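Local coordinates for protein SAM-dependent methyltransferase (Anabaena variabilis ATCC 29413, PDB 3GGD) that probably transfers methyl groups from S-adenosylmethionine to a substrate not yet identified, and here holds the product S-adenosyl-L-homocysteine in its cofactor pocket, at residues 14-19 / 107-112; 128-133 / 147-152; 10-15 / 139-144. All blocks are in the same frame, centred on the assembly; numbering follows the deposited sequence.

Interaction 1 (14-19 / 107-112); sequences NVADAW and LLDGLV. With SAH (S-adenosyl-L-homocysteine), chain E; EDO (1,2-ethanediol), chain S.
Asp-109, whose OD2 lies 3.7 Å from CB of Ala-16, uses its other carboxylate oxygen, OD1, to accept two N-H groups at once. One is the backbone N of Leu-111, 2.9 Å from OD1, which closes an Asx turn and meets the oxygen from above the carboxylate plane. The other is the adenine amino group: SAH N6 donates to Asp-109 OD1 over 3.0 Å along a bent path (138°). The turn thus holds the carboxylate where it accepts from the base. Beside it Gly-110 N gives a nearly straight bond (170°) to SAH N1, at 2.8 Å. Val-15 and Leu-111 cross at about a right angle, CB of Val-15 lying 3.9 Å from CD1 of Leu-111. With Val-15 CG1 anti to the backbone N (chi1 169°), that methyl is carried to the base, 3.5 Å from SAH N7. Trp-19 lays one ring face against the nucleoside, its CD1 3.4 Å from SAH C8, and the ribose C2' sits above the same face toward the rim. Apolar side chains from helix 15-29 and polar atoms from the turn after strand 103-107 line part of the adenosine pocket of a Rossmann-like methyltransferase.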
loop_
_atom_site.group_PDB
_atom_site.type_symbol
_atom_site.label_atom_id
_atom_site.label_comp_id
_atom_site.label_asym_id
_atom_site.label_seq_id
_atom_site.Cartn_x
_atom_site.Cartn_y
_atom_site.Cartn_z
ATOM N N ASN A 14 14.051 -4.788 10.168
ATOM C CA ASN A 14 13.731 -3.426 10.484
ATOM C C ASN A 14 13.013 -2.945 9.235
ATOM O O ASN A 14 13.632 -2.793 8.173
ATOM C CB ASN A 14 14.986 -2.607 10.741
ATOM C CG ASN A 14 14.660 -1.189 11.120
ATOM O OD1 ASN A 14 14.050 -0.444 10.346
ATOM N ND2 ASN A 14 15.050 -0.805 12.333
ATOM N N VAL A 15 11.699 -2.739 9.364
ATOM C CA VAL A 15 10.852 -2.445 8.236
ATOM C C VAL A 15 11.294 -1.166 7.490
ATOM O O VAL A 15 11.390 -1.175 6.251
ATOM C CB VAL A 15 9.353 -2.370 8.678
ATOM C CG1 VAL A 15 8.440 -1.789 7.544
ATOM C CG2 VAL A 15 8.866 -3.754 9.184
ATOM N N ALA A 16 11.552 -0.080 8.232
ATOM C CA ALA A 16 11.973 1.211 7.638
ATOM C C ALA A 16 13.253 1.028 6.826
ATOM O O ALA A 16 13.319 1.431 5.671
ATOM C CB ALA A 16 12.170 2.301 8.741
ATOM N N ASP A 17 14.244 0.384 7.432
ATOM C CA ASP A 17 15.525 0.130 6.785
ATOM C C ASP A 17 15.424 -0.742 5.534
ATOM O O ASP A 17 16.051 -0.464 4.496
ATOM C CB ASP A 17 16.479 -0.541 7.770
ATOM C CG ASP A 17 16.985 0.405 8.868
ATOM O OD1 ASP A 17 16.722 1.633 8.820
ATOM O OD2 ASP A 17 17.672 -0.103 9.776
ATOM N N ALA A 18 14.631 -1.805 5.625
ATOM C CA ALA A 18 14.512 -2.755 4.508
ATOM C C ALA A 18 13.923 -2.061 3.274
ATOM O O ALA A 18 14.445 -2.191 2.144
ATOM C CB ALA A 18 13.671 -3.955 4.932
ATOM N N TRP A 19 12.854 -1.300 3.499
ATOM C CA TRP A 19 12.186 -0.586 2.422
ATOM C C TRP A 19 13.033 0.521 1.805
ATOM O O TRP A 19 13.004 0.712 0.592
ATOM C CB TRP A 19 10.820 -0.047 2.870
ATOM C CG TRP A 19 9.765 -1.107 2.826
ATOM C CD1 TRP A 19 9.294 -1.858 3.879
ATOM C CD2 TRP A 19 9.120 -1.609 1.654
ATOM N NE1 TRP A 19 8.373 -2.780 3.417
ATOM C CE2 TRP A 19 8.233 -2.631 2.064
ATOM C CE3 TRP A 19 9.198 -1.287 0.300
ATOM C CZ2 TRP A 19 7.409 -3.309 1.177
ATOM C CZ3 TRP A 19 8.386 -1.962 -0.590
ATOM C CH2 TRP A 19 7.509 -2.973 -0.153
ATOM N N LEU A 107 7.897 12.467 4.461
ATOM C CA LEU A 107 8.373 11.268 5.127
ATOM C C LEU A 107 7.460 10.973 6.298
ATOM O O LEU A 107 7.048 11.874 7.013
ATOM C CB LEU A 107 9.798 11.453 5.658
ATOM C CG LEU A 107 10.966 11.448 4.666
ATOM C CD1 LEU A 107 12.220 11.910 5.373
ATOM C CD2 LEU A 107 11.169 10.070 4.035
ATOM N N LEU A 108 7.089 9.711 6.445
ATOM C CA LEU A 108 6.364 9.266 7.640
ATOM C C LEU A 108 6.502 7.764 7.791
ATOM O O LEU A 108 6.383 7.007 6.815
ATOM C CB LEU A 108 4.864 9.667 7.632
ATOM C CG LEU A 108 3.990 9.173 8.824
ATOM C CD1 LEU A 108 2.973 10.259 9.309
ATOM C CD2 LEU A 108 3.266 7.911 8.471
ATOM N N ASP A 109 6.721 7.351 9.025
ATOM C CA ASP A 109 6.799 5.958 9.376
ATOM C C ASP A 109 5.547 5.551 10.130
ATOM O O ASP A 109 5.363 5.948 11.287
ATOM C CB ASP A 109 8.072 5.711 10.239
ATOM C CG ASP A 109 8.344 4.219 10.487
ATOM O OD1 ASP A 109 7.392 3.399 10.389
ATOM O OD2 ASP A 109 9.520 3.870 10.750
ATOM N N GLY A 110 4.722 4.718 9.485
ATOM C CA GLY A 110 3.478 4.219 10.058
ATOM C C GLY A 110 3.619 3.411 11.351
ATOM O O GLY A 110 2.637 3.228 12.082
ATOM N N LEU A 111 4.848 2.951 11.635
ATOM C CA LEU A 111 5.120 2.177 12.827
ATOM C C LEU A 111 5.541 3.090 13.965
ATOM O O LEU A 111 5.820 2.606 15.031
ATOM C CB LEU A 111 6.166 1.072 12.561
ATOM C CG LEU A 111 5.752 0.090 11.443
ATOM C CD1 LEU A 111 6.843 -1.047 11.318
ATOM C CD2 LEU A 111 4.379 -0.515 11.716
ATOM N N VAL A 112 5.495 4.410 13.757
ATOM C CA VAL A 112 5.838 5.389 14.810
ATOM C C VAL A 112 4.662 6.360 14.902
ATOM O O VAL A 112 4.672 7.410 14.240
ATOM C CB VAL A 112 7.175 6.123 14.510
ATOM C CG1 VAL A 112 7.634 7.028 15.727
ATOM C CG2 VAL A 112 8.297 5.114 14.196
HETATM N N SAH E . 1.040 2.308 -2.591
HETATM C CA SAH E . 2.197 2.221 -3.520
HETATM C CB SAH E . 3.370 1.381 -2.971
HETATM C CG SAH E . 3.116 -0.074 -2.535
HETATM S SD SAH E . 4.615 -0.928 -2.014
HETATM C C SAH E . 1.785 1.679 -4.881
HETATM O O SAH E . 2.500 1.901 -5.891
HETATM O OXT SAH E . 0.766 0.998 -4.999
HETATM C "C5'" SAH E . 4.534 -0.704 -0.260
HETATM C "C4'" SAH E . 4.998 0.713 0.188
HETATM O "O4'" SAH E . 4.875 0.835 1.625
HETATM C "C3'" SAH E . 6.462 1.086 -0.108
HETATM O "O3'" SAH E . 6.581 2.316 -0.803
HETATM C "C2'" SAH E . 7.104 1.226 1.266
HETATM O "O2'" SAH E . 8.260 2.085 1.341
HETATM C "C1'" SAH E . 5.927 1.649 2.124
HETATM N N9 SAH E . 6.126 1.425 3.561
HETATM C C8 SAH E . 6.673 0.304 4.105
HETATM N N7 SAH E . 6.685 0.404 5.445
HETATM C C5 SAH E . 6.144 1.621 5.753
HETATM C C6 SAH E . 5.928 2.359 6.993
HETATM N N6 SAH E . 6.321 1.741 8.131
HETATM N N1 SAH E . 5.396 3.590 6.961
HETATM C C2 SAH E . 5.056 4.165 5.763
HETATM N N3 SAH E . 5.255 3.534 4.605
HETATM C C4 SAH E . 5.804 2.306 4.535
HETATM C C1 EDO S . 5.593 13.749 10.953
HETATM O O1 EDO S . 6.400 14.670 11.673
HETATM C C2 EDO S . 6.544 12.996 10.015
HETATM O O2 EDO S . 6.401 13.522 8.687
#

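Interaction 2 (128-133 / 147-152); sequences IYMRTG and QSLRIL. With SAH (S-adenosyl-L-homocysteine), chain E; EDO (1,2-ethanediol), chain L.
Ile-128 on the strand meets Leu-149 on the helix end to end, CD1 of Ile-128 lying 3.7 Å from CD2 of Leu-149 while the two side chains cross at about a right angle. The same CD1 also reaches back to Leu-152, 4.0 Å from its CB, so one methyl touches two successive turns of the helix. Selenomethionine Met-130 adds a looser touch: its chain runs out extended to SE, which lies 4.1 Å from CD1 of Leu-149, and bends only at chi3 (72°), which turns the terminal CE. All four residues are buried, and Phe-63 of strand 60-63 packs on Ile-128, Met-130 and Leu-149. The helix side turned from the strand is different: Arg-150 points away, is partly exposed, and forms a salt bridge with Asp-210, a cobalt ligand.

On the strand, Arg-131 alternates with these apolar residues and serves the cofactor. Its carbonyl O accepts from the amino N of SAH at 2.8 Å, and its extended side chain (CG anti to the backbone N, chi1 -177°) carries NH1 to SAH OXT, 2.9 Å away. NE and NH2 grip the two hydroxyls of an ethanediol, probably from the crystallisation liquor, in a side-by-side pair of bonds; NH2 to O1 is almost straight at 179°. Shortening this side chain to an alanine is likely to leave the carboxylate of SAH without the guanidinium bond from NH1.

This is the strand-to-helix half of a beta-alpha-beta unit, 127-131, 142-153 and 158-164. Its chemistry implies a division of labour: apolar side chains join strand to helix, while charge and backbone carbonyl hold the amino acid end of the ligand.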
loop_
_atom_site.group_PDB
_atom_site.type_symbol
_atom_site.label_atom_id
_atom_site.label_comp_id
_atom_site.label_asym_id
_atom_site.label_seq_id
_atom_site.Cartn_x
_atom_site.Cartn_y
_atom_site.Cartn_z
ATOM N N ILE A 128 -8.010 8.582 3.451
ATOM C CA ILE A 128 -6.815 7.788 3.097
ATOM C C ILE A 128 -7.066 6.822 1.957
ATOM O O ILE A 128 -8.082 6.103 1.932
ATOM C CB ILE A 128 -6.258 6.961 4.298
ATOM C CG1 ILE A 128 -5.756 7.881 5.412
ATOM C CG2 ILE A 128 -5.091 6.032 3.850
ATOM C CD1 ILE A 128 -5.394 7.176 6.723
ATOM N N TYR A 129 -6.139 6.845 0.999
ATOM C CA TYR A 129 -6.012 5.834 -0.028
ATOM C C TYR A 129 -4.740 5.051 0.292
ATOM O O TYR A 129 -3.652 5.644 0.444
ATOM C CB TYR A 129 -5.853 6.481 -1.418
ATOM C CG TYR A 129 -5.551 5.506 -2.539
ATOM C CD1 TYR A 129 -6.556 4.774 -3.141
ATOM C CD2 TYR A 129 -4.247 5.306 -2.991
ATOM C CE1 TYR A 129 -6.272 3.883 -4.201
ATOM C CE2 TYR A 129 -3.960 4.459 -4.063
ATOM C CZ TYR A 129 -4.979 3.736 -4.664
ATOM O OH TYR A 129 -4.720 2.857 -5.710
HETATM N N MSE A 130 -4.874 3.734 0.425
HETATM C CA MSE A 130 -3.722 2.898 0.674
HETATM C C MSE A 130 -3.739 1.650 -0.203
HETATM O O MSE A 130 -4.622 0.785 -0.095
HETATM C CB MSE A 130 -3.650 2.500 2.148
HETATM C CG MSE A 130 -2.369 1.755 2.493
HETATM SE SE MSE A 130 -2.241 1.429 4.474
HETATM C CE MSE A 130 -3.536 0.148 4.553
ATOM N N ARG A 131 -2.730 1.546 -1.057
ATOM C CA ARG A 131 -2.605 0.424 -1.984
ATOM C C ARG A 131 -1.395 -0.434 -1.564
ATOM O O ARG A 131 -0.220 -0.050 -1.730
ATOM C CB ARG A 131 -2.450 0.950 -3.414
ATOM C CG ARG A 131 -2.398 -0.172 -4.454
ATOM C CD ARG A 131 -2.369 0.401 -5.893
ATOM N NE ARG A 131 -2.400 -0.662 -6.900
ATOM C CZ ARG A 131 -1.322 -1.176 -7.469
ATOM N NH1 ARG A 131 -0.126 -0.724 -7.141
ATOM N NH2 ARG A 131 -1.447 -2.127 -8.390
ATOM N N THR A 132 -1.714 -1.599 -1.032
ATOM C CA THR A 132 -0.763 -2.558 -0.519
ATOM C C THR A 132 0.187 -1.965 0.501
ATOM O O THR A 132 1.403 -2.049 0.378
ATOM C CB THR A 132 -0.062 -3.344 -1.632
ATOM O OG1 THR A 132 0.455 -2.463 -2.651
ATOM C CG2 THR A 132 -1.077 -4.374 -2.262
ATOM N N GLY A 133 -0.383 -1.361 1.532
ATOM C CA GLY A 133 0.431 -0.820 2.613
ATOM C C GLY A 133 0.446 -1.675 3.856
ATOM O O GLY A 133 1.214 -1.398 4.768
ATOM N N GLN A 147 -2.782 2.034 14.652
ATOM C CA GLN A 147 -2.766 3.272 15.481
ATOM C C GLN A 147 -2.549 4.532 14.597
ATOM O O GLN A 147 -3.321 5.503 14.670
ATOM C CB GLN A 147 -1.711 3.179 16.562
ATOM C CG GLN A 147 -2.035 2.134 17.630
ATOM C CD GLN A 147 -0.930 1.979 18.663
ATOM O OE1 GLN A 147 -0.817 0.950 19.281
ATOM N NE2 GLN A 147 -0.143 2.980 18.853
ATOM N N SER A 148 -1.521 4.497 13.750
ATOM C CA SER A 148 -1.241 5.612 12.867
ATOM C C SER A 148 -2.434 5.983 12.001
ATOM O O SER A 148 -2.791 7.156 11.865
ATOM C CB SER A 148 0.000 5.310 12.024
ATOM O OG SER A 148 1.183 5.262 12.833
ATOM N N LEU A 149 -3.059 4.981 11.406
ATOM C CA LEU A 149 -4.173 5.206 10.531
ATOM C C LEU A 149 -5.377 5.806 11.260
ATOM O O LEU A 149 -6.020 6.699 10.742
ATOM C CB LEU A 149 -4.529 3.898 9.782
ATOM C CG LEU A 149 -3.407 3.427 8.819
ATOM C CD1 LEU A 149 -3.598 1.956 8.342
ATOM C CD2 LEU A 149 -3.198 4.352 7.556
ATOM N N ARG A 150 -5.661 5.294 12.453
ATOM C CA ARG A 150 -6.741 5.742 13.290
ATOM C C ARG A 150 -6.534 7.235 13.614
ATOM O O ARG A 150 -7.475 8.019 13.580
ATOM C CB ARG A 150 -6.772 4.900 14.594
ATOM C CG ARG A 150 -7.785 5.391 15.632
ATOM C CD ARG A 150 -7.840 4.597 16.927
ATOM N NE ARG A 150 -8.397 3.293 16.613
ATOM C CZ ARG A 150 -7.711 2.183 16.362
ATOM N NH1 ARG A 150 -6.380 2.120 16.494
ATOM N NH2 ARG A 150 -8.386 1.108 15.980
ATOM N N ILE A 151 -5.301 7.603 13.935
ATOM C CA ILE A 151 -4.950 8.970 14.245
ATOM C C ILE A 151 -5.181 9.881 13.013
ATOM O O ILE A 151 -5.822 10.938 13.129
ATOM C CB ILE A 151 -3.482 9.066 14.698
ATOM C CG1 ILE A 151 -3.295 8.387 16.076
ATOM C CG2 ILE A 151 -3.029 10.538 14.751
ATOM C CD1 ILE A 151 -1.805 8.124 16.457
ATOM N N LEU A 152 -4.721 9.460 11.838
ATOM C CA LEU A 152 -4.883 10.312 10.654
ATOM C C LEU A 152 -6.354 10.546 10.222
ATOM O O LEU A 152 -6.732 11.657 9.742
ATOM C CB LEU A 152 -4.098 9.722 9.480
ATOM C CG LEU A 152 -2.570 9.696 9.632
ATOM C CD1 LEU A 152 -1.892 8.833 8.536
ATOM C CD2 LEU A 152 -1.962 11.149 9.690
HETATM N N SAH E . 1.040 2.308 -2.591
HETATM C CA SAH E . 2.197 2.221 -3.520
HETATM C CB SAH E . 3.370 1.381 -2.971
HETATM C CG SAH E . 3.116 -0.074 -2.535
HETATM S SD SAH E . 4.615 -0.928 -2.014
HETATM C C SAH E . 1.785 1.679 -4.881
HETATM O O SAH E . 2.500 1.901 -5.891
HETATM O OXT SAH E . 0.766 0.998 -4.999
HETATM C "C5'" SAH E . 4.534 -0.704 -0.260
HETATM C "C4'" SAH E . 4.998 0.713 0.188
HETATM O "O4'" SAH E . 4.875 0.835 1.625
HETATM C "C3'" SAH E . 6.462 1.086 -0.108
HETATM O "O3'" SAH E . 6.581 2.316 -0.803
HETATM C "C2'" SAH E . 7.104 1.226 1.266
HETATM O "O2'" SAH E . 8.260 2.085 1.341
HETATM C "C1'" SAH E . 5.927 1.649 2.124
HETATM N N9 SAH E . 6.126 1.425 3.561
HETATM C C8 SAH E . 6.673 0.304 4.105
HETATM N N7 SAH E . 6.685 0.404 5.445
HETATM C C5 SAH E . 6.144 1.621 5.753
HETATM C C6 SAH E . 5.928 2.359 6.993
HETATM N N6 SAH E . 6.321 1.741 8.131
HETATM N N1 SAH E . 5.396 3.590 6.961
HETATM C C2 SAH E . 5.056 4.165 5.763
HETATM N N3 SAH E . 5.255 3.534 4.605
HETATM C C4 SAH E . 5.804 2.306 4.535
HETATM C C1 EDO L . -5.365 -3.350 -8.398
HETATM O O1 EDO L . -4.179 -3.127 -9.180
HETATM C C2 EDO L . -6.067 -2.024 -7.987
HETATM O O2 EDO L . -5.173 -1.020 -7.415
#

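Interaction 3 (10-15 / 139-144); sequences KPDINV and VEKREL
The irregular chain carrying Asp-12 and Ile-13 passes the start of helix 142-153 without backbone pairing, the CA atoms of Val-15 and Lys-141 standing 9.4 Å apart. Here the N-terminal loop that leads into helix 15-29 meets the Rossmann-like methyltransferase fold, and Asn-14, as N-cap of that helix, accepts from Asp-17 N through its side-chain OD1.

A single long side chain bridges the gap. Lys-141 runs extended beyond CG, with CG anti to its carbonyl carbon (chi1 -71°), and delivers its ammonium group to the loop. There NZ lies 2.8 Å from the carbonyl O of Ile-13. NZ of Lys-141 donates to a water 2.7 Å away, and this water in turn gives a hydrogen to OD1 of Asp-12 at 2.8 Å. A third bond to the same water, longer at 3.2 Å, comes from Ile-13 N, so the solvent molecule ties lysine, carboxylate and backbone together.

Asp-12 does not point straight at the helix; its CG, anti to the backbone N (chi1 -171°), swings OD1 closer. OD1 nevertheless remains 4.1 Å from NZ of Lys-141, beyond a salt bridge, and the water bridges the two groups. Glu-140 brings a second acid near, OE2 being 4.7 Å from OD1 of Asp-12, and the ammonium probably offsets their mutual repulsion. Asp-12 is exposed, whereas Val-15 is buried at the cofactor pocket. From there CG2 of Val-15 comes within 4.2 Å of NZ of Lys-141.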
loop_
_atom_site.group_PDB
_atom_site.type_symbol
_atom_site.label_atom_id
_atom_site.label_comp_id
_atom_site.label_asym_id
_atom_site.label_seq_id
_atom_site.Cartn_x
_atom_site.Cartn_y
_atom_site.Cartn_z
ATOM N N LYS A 10 8.692 -15.717 8.829
ATOM C CA LYS A 10 9.175 -14.594 8.006
ATOM C C LYS A 10 10.547 -14.129 8.528
ATOM O O LYS A 10 10.857 -14.322 9.715
ATOM C CB LYS A 10 8.207 -13.405 8.076
ATOM C CG LYS A 10 6.715 -13.691 7.804
ATOM C CD LYS A 10 6.330 -13.736 6.312
ATOM C CE LYS A 10 4.790 -13.749 6.143
ATOM N NZ LYS A 10 4.275 -13.604 4.739
ATOM N N PRO A 11 11.391 -13.540 7.649
ATOM C CA PRO A 11 12.639 -12.970 8.183
ATOM C C PRO A 11 12.329 -11.785 9.117
ATOM O O PRO A 11 11.395 -11.013 8.852
ATOM C CB PRO A 11 13.400 -12.498 6.926
ATOM C CG PRO A 11 12.716 -13.133 5.766
ATOM C CD PRO A 11 11.286 -13.363 6.188
ATOM N N ASP A 12 13.083 -11.672 10.206
ATOM C CA ASP A 12 12.901 -10.579 11.159
ATOM C C ASP A 12 13.643 -9.351 10.594
ATOM O O ASP A 12 14.837 -9.422 10.344
ATOM C CB ASP A 12 13.444 -10.983 12.544
ATOM C CG ASP A 12 13.089 -9.970 13.645
ATOM O OD1 ASP A 12 12.271 -9.046 13.404
ATOM O OD2 ASP A 12 13.637 -10.102 14.766
ATOM N N ILE A 13 12.942 -8.246 10.364
ATOM C CA ILE A 13 13.567 -7.088 9.738
ATOM C C ILE A 13 13.244 -5.793 10.458
ATOM O O ILE A 13 12.304 -5.711 11.235
ATOM C CB ILE A 13 13.093 -6.891 8.257
ATOM C CG1 ILE A 13 11.569 -6.882 8.180
ATOM C CG2 ILE A 13 13.621 -7.968 7.363
ATOM C CD1 ILE A 13 11.012 -6.387 6.800
ATOM N N ASN A 14 14.051 -4.788 10.168
ATOM C CA ASN A 14 13.731 -3.426 10.484
ATOM C C ASN A 14 13.013 -2.945 9.235
ATOM O O ASN A 14 13.632 -2.793 8.173
ATOM C CB ASN A 14 14.986 -2.607 10.741
ATOM C CG ASN A 14 14.660 -1.189 11.120
ATOM O OD1 ASN A 14 14.050 -0.444 10.346
ATOM N ND2 ASN A 14 15.050 -0.805 12.333
ATOM N N VAL A 15 11.699 -2.739 9.364
ATOM C CA VAL A 15 10.852 -2.445 8.236
ATOM C C VAL A 15 11.294 -1.166 7.490
ATOM O O VAL A 15 11.390 -1.175 6.251
ATOM C CB VAL A 15 9.353 -2.370 8.678
ATOM C CG1 VAL A 15 8.440 -1.789 7.544
ATOM C CG2 VAL A 15 8.866 -3.754 9.184
ATOM N N VAL A 139 3.198 -9.263 11.281
ATOM C CA VAL A 139 1.958 -9.317 12.070
ATOM C C VAL A 139 2.101 -8.654 13.434
ATOM O O VAL A 139 1.215 -7.905 13.852
ATOM C CB VAL A 139 1.424 -10.772 12.166
ATOM C CG1 VAL A 139 0.306 -10.907 13.228
ATOM C CG2 VAL A 139 0.917 -11.171 10.776
ATOM N N GLU A 140 3.244 -8.862 14.077
ATOM C CA GLU A 140 3.485 -8.276 15.388
ATOM C C GLU A 140 3.671 -6.737 15.383
ATOM O O GLU A 140 3.694 -6.128 16.432
ATOM C CB GLU A 140 4.663 -8.957 16.088
ATOM C CG GLU A 140 6.015 -8.697 15.413
ATOM C CD GLU A 140 6.380 -9.643 14.218
ATOM O OE1 GLU A 140 5.515 -10.402 13.631
ATOM O OE2 GLU A 140 7.604 -9.592 13.899
ATOM N N LYS A 141 3.775 -6.117 14.210
ATOM C CA LYS A 141 3.902 -4.681 14.107
ATOM C C LYS A 141 2.661 -4.019 13.548
ATOM O O LYS A 141 2.604 -2.789 13.455
ATOM C CB LYS A 141 5.119 -4.351 13.245
ATOM C CG LYS A 141 6.407 -4.696 14.020
ATOM C CD LYS A 141 7.554 -4.860 13.085
ATOM C CE LYS A 141 8.917 -5.194 13.837
ATOM N NZ LYS A 141 9.934 -5.681 12.792
ATOM N N ARG A 142 1.665 -4.819 13.187
ATOM C CA ARG A 142 0.479 -4.291 12.515
ATOM C C ARG A 142 -0.369 -3.346 13.363
ATOM O O ARG A 142 -0.960 -2.426 12.822
ATOM C CB ARG A 142 -0.399 -5.418 11.960
ATOM C CG ARG A 142 0.212 -6.061 10.719
ATOM C CD ARG A 142 -0.620 -7.230 10.208
ATOM N NE ARG A 142 -0.074 -7.768 8.949
ATOM C CZ ARG A 142 -0.739 -8.592 8.132
ATOM N NH1 ARG A 142 -1.978 -8.980 8.431
ATOM N NH2 ARG A 142 -0.163 -9.017 7.009
ATOM N N GLU A 143 -0.412 -3.570 14.665
ATOM C CA GLU A 143 -1.210 -2.725 15.537
ATOM C C GLU A 143 -0.687 -1.279 15.510
ATOM O O GLU A 143 -1.472 -0.364 15.576
ATOM C CB GLU A 143 -1.256 -3.313 16.965
ATOM C CG GLU A 143 -1.729 -2.336 18.081
ATOM C CD GLU A 143 -3.222 -1.853 17.992
ATOM O OE1 GLU A 143 -4.046 -2.420 17.224
ATOM O OE2 GLU A 143 -3.563 -0.893 18.738
ATOM N N LEU A 144 0.627 -1.093 15.383
ATOM C CA LEU A 144 1.236 0.228 15.317
ATOM C C LEU A 144 0.735 0.961 14.078
ATOM O O LEU A 144 0.365 2.145 14.137
ATOM C CB LEU A 144 2.768 0.108 15.323
ATOM C CG LEU A 144 3.427 -0.370 16.632
ATOM C CD1 LEU A 144 4.898 -0.783 16.416
ATOM C CD2 LEU A 144 3.337 0.702 17.754
HETATM O O HOH W 1 10.138 -8.207 11.875
#

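Overall arrangement
Interaction 2 is the core contact, a buried apolar joint between a central strand and its crossover helix. Interactions 1 and 3 lie nearer the surface and both draw on the N-terminal segment, sharing Asn-14 and Val-15. Interaction 1 mixes apolar packing with direct bonds to the adenine, whereas interaction 3 relies on one lysine and a water. Helix 142-153 serves both 2 and 3, with its buried face in the first and its N-terminal approach in the second. Gly-110 O of interaction 1 probably hydrogen-bonds Ser-148 OG of interaction 2, and Leu-111 packs on Lys-141 and Leu-144. SAH spans interactions 1 and 2, adenine at one and amino acid end at the other.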